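Local coordinates for L-iditol 2-dehydrogenase (Clostridium scindens, PDB 4OH1), which is a putative zinc-binding dehydrogenase that probably oxidises L-iditol or related sugar alcohols to ketoses with NAD+, at the interface of chains A and B. Numbering follows the deposited sequence. Chains: chain A/B, L-iditol 2-dehydrogenase.

Contact 1 and contact 2 have centres about 22 Å apart, counted over their C-alpha atoms, and belong to one two-fold interface between identical chains. Contact 1 presents strand 279-283 and helix 284-290 of chain A to loop 274-278 and the start of strand 279-283 of chain B; contact 2 sets helix 284-290 of chain B against the loop after strand 266-270 of chain A. The pair B:Tyr274 and A:Gln285 of contact 1 returns in contact 2 as A:Tyr274 and B:Gln285, so helix start and loop are used once from each side. This is consistent with dimerisation in zinc-containing alcohol dehydrogenases, within a deposited assembly of four copies.

Contact 1: the interface of chains A and B. Residues chain A 282-285, 289; chain B 274, 278-279.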
loop_
_atom_site.group_PDB
_atom_site.type_symbol
_atom_site.label_atom_id
_atom_site.label_comp_id
_atom_site.label_asym_id
_atom_site.label_seq_id
_atom_site.Cartn_x
_atom_site.Cartn_y
_atom_site.Cartn_z
ATOM N N VAL A 282 -3.107 -1.782 -26.522
ATOM C CA VAL A 282 -2.048 -1.383 -25.646
ATOM C C VAL A 282 -0.800 -1.801 -26.317
ATOM O O VAL A 282 -0.699 -2.924 -26.792
ATOM C CB VAL A 282 -2.164 -2.013 -24.273
ATOM C CG1 VAL A 282 -0.958 -1.667 -23.451
ATOM C CG2 VAL A 282 -3.388 -1.465 -23.580
ATOM N N ASN A 283 0.162 -0.884 -26.393
ATOM C CA ASN A 283 1.445 -1.231 -26.945
ATOM C C ASN A 283 2.351 -1.726 -25.837
ATOM O O ASN A 283 2.744 -0.972 -24.961
ATOM C CB ASN A 283 2.049 -0.048 -27.675
ATOM C CG ASN A 283 3.288 -0.410 -28.416
ATOM O OD1 ASN A 283 4.262 -0.906 -27.846
ATOM N ND2 ASN A 283 3.281 -0.161 -29.717
ATOM N N LEU A 284 2.689 -3.006 -25.896
ATOM C CA LEU A 284 3.472 -3.669 -24.864
ATOM C C LEU A 284 4.828 -3.038 -24.682
ATOM O O LEU A 284 5.337 -2.928 -23.563
ATOM C CB LEU A 284 3.624 -5.150 -25.222
ATOM C CG LEU A 284 2.265 -5.874 -25.155
ATOM C CD1 LEU A 284 2.351 -7.155 -25.856
ATOM C CD2 LEU A 284 1.823 -6.097 -23.710
ATOM N N GLN A 285 5.419 -2.645 -25.795
ATOM C CA GLN A 285 6.757 -2.056 -25.804
ATOM C C GLN A 285 6.716 -0.650 -25.278
ATOM O O GLN A 285 7.483 -0.305 -24.428
ATOM C CB GLN A 285 7.366 -2.040 -27.217
ATOM C CG GLN A 285 8.780 -1.445 -27.284
ATOM C CD GLN A 285 9.857 -2.415 -26.744
ATOM O OE1 GLN A 285 9.583 -3.591 -26.455
ATOM N NE2 GLN A 285 11.086 -1.914 -26.598
ATOM N N TYR A 289 6.408 -1.792 -21.276
ATOM C CA TYR A 289 7.814 -1.978 -21.024
ATOM C C TYR A 289 8.543 -0.621 -20.818
ATOM O O TYR A 289 9.119 -0.432 -19.762
ATOM C CB TYR A 289 8.458 -2.818 -22.110
ATOM C CG TYR A 289 9.946 -2.838 -21.972
ATOM C CD1 TYR A 289 10.565 -3.599 -20.984
ATOM C CD2 TYR A 289 10.733 -2.043 -22.788
ATOM C CE1 TYR A 289 11.897 -3.596 -20.857
ATOM C CE2 TYR A 289 12.077 -2.028 -22.667
ATOM C CZ TYR A 289 12.656 -2.795 -21.705
ATOM O OH TYR A 289 14.013 -2.754 -21.615
ATOM N N TYR B 274 9.549 -6.392 -25.929
ATOM C CA TYR B 274 8.668 -6.874 -27.002
ATOM C C TYR B 274 9.238 -6.522 -28.407
ATOM O O TYR B 274 10.088 -5.643 -28.562
ATOM C CB TYR B 274 7.220 -6.386 -26.728
ATOM C CG TYR B 274 6.653 -7.016 -25.442
ATOM C CD1 TYR B 274 6.898 -6.460 -24.194
ATOM C CD2 TYR B 274 5.933 -8.205 -25.487
ATOM C CE1 TYR B 274 6.419 -7.061 -23.037
ATOM C CE2 TYR B 274 5.464 -8.810 -24.332
ATOM C CZ TYR B 274 5.715 -8.246 -23.120
ATOM O OH TYR B 274 5.290 -8.892 -21.992
ATOM N N PRO B 278 3.771 -5.076 -31.337
ATOM C CA PRO B 278 3.552 -5.624 -29.998
ATOM C C PRO B 278 2.263 -5.097 -29.347
ATOM O O PRO B 278 2.336 -4.417 -28.325
ATOM C CB PRO B 278 4.795 -5.163 -29.242
ATOM C CG PRO B 278 5.096 -3.852 -29.827
ATOM C CD PRO B 278 4.670 -3.906 -31.307
ATOM N N ILE B 279 1.103 -5.429 -29.931
ATOM C CA ILE B 279 -0.212 -4.966 -29.473
ATOM C C ILE B 279 -0.919 -6.002 -28.622
ATOM O O ILE B 279 -0.976 -7.154 -28.992
ATOM C CB ILE B 279 -1.112 -4.536 -30.610
ATOM C CG1 ILE B 279 -0.365 -3.580 -31.507
ATOM C CG2 ILE B 279 -2.408 -3.914 -30.096
ATOM C CD1 ILE B 279 0.192 -2.381 -30.768
#
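A:Leu284 lies across one face of the B:Tyr274 ring, the apolar centre of this strand-and-helix contact, which resembles the coenzyme-domain pairing of zinc-containing alcohol dehydrogenases. Its CB stands over the face near the CG end, 3.7 Å from the ring centroid, a CH-pi contact. With CG turned away from the carbonyl carbon (chi1 -67°), methyl CD1 sits above the same face, just past the CD2/CE2 rim and 3.8 Å from B:Tyr274 CD2. A branched aliphatic chain thus covers more of that one face. B:Pro278 adds a compact second wall: its CG, on the pyrrolidine ring, rests 3.9 Å from A:Gln285 CB and also meets the amide of A:Asn283.

Around this core the backbones join. A:Leu284 N, at the first residue of helix 284-290, donates to B:Pro278 O at 2.8 Å, with the hydrogen nearly in line (163°). The partner chain thereby engages an N-H that the first helical turn cannot pair internally, and the positive helix start may strengthen the bond. A:Asn283 precedes the helix; its side-chain OD1 sits 2.9 Å from A:Gln285 N, typical of helix-capping residues. A:Asn283 forms an antiparallel beta bridge with B:Ile279, whose CA approaches A:Val282 O at 3.4 Å.

At the polar rim, the long, flexible A:Gln285 accepts a hydrogen bond from B:Tyr274 N through its amide OE1 at 2.9 Å, bent at the hydrogen (137°). As modelled, OE1 is also 3.0 Å from B:Tyr274 O, a clash of two acceptors. Exchanging the amide's O and N would suit that carbonyl but oppose the N-H, so their placement is doubtful.

Contact 2: the interface of chains A and B. Residues chain A 271-274; chain B 285, 289.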
loop_
_atom_site.group_PDB
_atom_site.type_symbol
_atom_site.label_atom_id
_atom_site.label_comp_id
_atom_site.label_asym_id
_atom_site.label_seq_id
_atom_site.Cartn_x
_atom_site.Cartn_y
_atom_site.Cartn_z
ATOM N N PHE A 271 -13.526 3.179 -15.851
ATOM C CA PHE A 271 -14.693 2.880 -15.002
ATOM C C PHE A 271 -16.045 3.055 -15.681
ATOM O O PHE A 271 -17.066 2.757 -15.087
ATOM C CB PHE A 271 -14.657 3.757 -13.708
ATOM C CG PHE A 271 -14.812 5.217 -13.948
ATOM C CD1 PHE A 271 -13.716 6.019 -14.187
ATOM C CD2 PHE A 271 -16.054 5.824 -13.859
ATOM C CE1 PHE A 271 -13.862 7.419 -14.408
ATOM C CE2 PHE A 271 -16.207 7.224 -14.088
ATOM C CZ PHE A 271 -15.114 8.007 -14.361
ATOM N N ALA A 272 -16.056 3.582 -16.903
ATOM C CA ALA A 272 -17.282 3.721 -17.650
ATOM C C ALA A 272 -17.812 2.359 -18.081
ATOM O O ALA A 272 -17.111 1.348 -18.069
ATOM C CB ALA A 272 -17.054 4.583 -18.844
HETATM N N MSE A 273 -19.082 2.335 -18.438
HETATM C CA MSE A 273 -19.653 1.196 -19.156
HETATM C C MSE A 273 -19.391 1.402 -20.638
HETATM O O MSE A 273 -19.773 2.434 -21.194
HETATM C CB MSE A 273 -21.151 1.187 -18.974
HETATM C CG MSE A 273 -21.642 0.494 -17.748
HETATM SE SE MSE A 273 -23.403 -0.010 -18.290
HETATM C CE MSE A 273 -22.843 -1.311 -19.691
ATOM N N TYR A 274 -18.742 0.447 -21.280
ATOM C CA TYR A 274 -18.344 0.617 -22.685
ATOM C C TYR A 274 -19.376 -0.034 -23.652
ATOM O O TYR A 274 -20.182 -0.884 -23.266
ATOM C CB TYR A 274 -16.877 0.142 -22.858
ATOM C CG TYR A 274 -15.905 1.034 -22.063
ATOM C CD1 TYR A 274 -15.645 0.804 -20.718
ATOM C CD2 TYR A 274 -15.308 2.143 -22.653
ATOM C CE1 TYR A 274 -14.800 1.641 -20.001
ATOM C CE2 TYR A 274 -14.474 2.984 -21.934
ATOM C CZ TYR A 274 -14.233 2.738 -20.619
ATOM O OH TYR A 274 -13.451 3.614 -19.918
ATOM N N GLN B 285 -14.686 -3.347 -21.792
ATOM C CA GLN B 285 -15.904 -3.859 -21.164
ATOM C C GLN B 285 -15.606 -5.099 -20.371
ATOM O O GLN B 285 -15.988 -5.194 -19.241
ATOM C CB GLN B 285 -16.991 -4.184 -22.204
ATOM C CG GLN B 285 -18.300 -4.711 -21.599
ATOM C CD GLN B 285 -19.144 -3.591 -20.948
ATOM O OE1 GLN B 285 -18.838 -2.394 -21.071
ATOM N NE2 GLN B 285 -20.208 -3.984 -20.243
ATOM N N TYR B 289 -13.893 -3.049 -17.164
ATOM C CA TYR B 289 -15.114 -2.743 -16.463
ATOM C C TYR B 289 -15.651 -3.976 -15.684
ATOM O O TYR B 289 -15.787 -3.880 -14.478
ATOM C CB TYR B 289 -16.152 -2.158 -17.400
ATOM C CG TYR B 289 -17.483 -2.036 -16.731
ATOM C CD1 TYR B 289 -17.728 -1.033 -15.798
ATOM C CD2 TYR B 289 -18.478 -2.966 -16.983
ATOM C CE1 TYR B 289 -18.917 -0.944 -15.190
ATOM C CE2 TYR B 289 -19.680 -2.888 -16.375
ATOM C CZ TYR B 289 -19.897 -1.888 -15.480
ATOM O OH TYR B 289 -21.122 -1.843 -14.888
#
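The loop A:271-274, following strand 266-270, meets helix 284-290 of chain B in this flank of the likely dimer interface, in a protein of the zinc-containing alcohol dehydrogenase family. B:Gln285 and B:Tyr289 are one helical turn apart and both face the loop. The aromatic ring of B:Tyr289 contributes most, with 58 Å² hidden by chain A. Its CG is anti to the backbone N (chi1 171°), which extends the ring away from the helix and along the loop.

Two groups of the loop approach the same side of that ring. The carbonyl oxygen of A:Ala272 stands above the ring plane and just past the rim, 3.3 Å from B:Tyr289 CD1. Alanine's small side chain adds little bulk to this close backbone approach. Farther along, A:Met273, built as selenomethionine and poorly ordered, places its CG above the phenol end, 3.7 Å from B:Tyr289 CZ. Its flexible, unbranched chain can adapt to the ring, bending so that the terminal methyl CE heads toward B:Gln285, 3.8 Å from its amide NE2; the poor order makes this last detail doubtful.

B:Gln285 turns its amide toward the A:Tyr274 backbone, its chain folding at chi2 (76°) to bring the group over the loop. This pair is the two-fold twin of the one in contact 1, and the same doubt about which amide atom is oxygen and which nitrogen applies to it. A glutamine suits the position because its amide offers both a donor and an acceptor to a stretch of backbone. Within chain B, B:Gln285 NE2 lies beyond the rim of the B:Tyr289 ring, 3.8 Å from B:Tyr289 CD2.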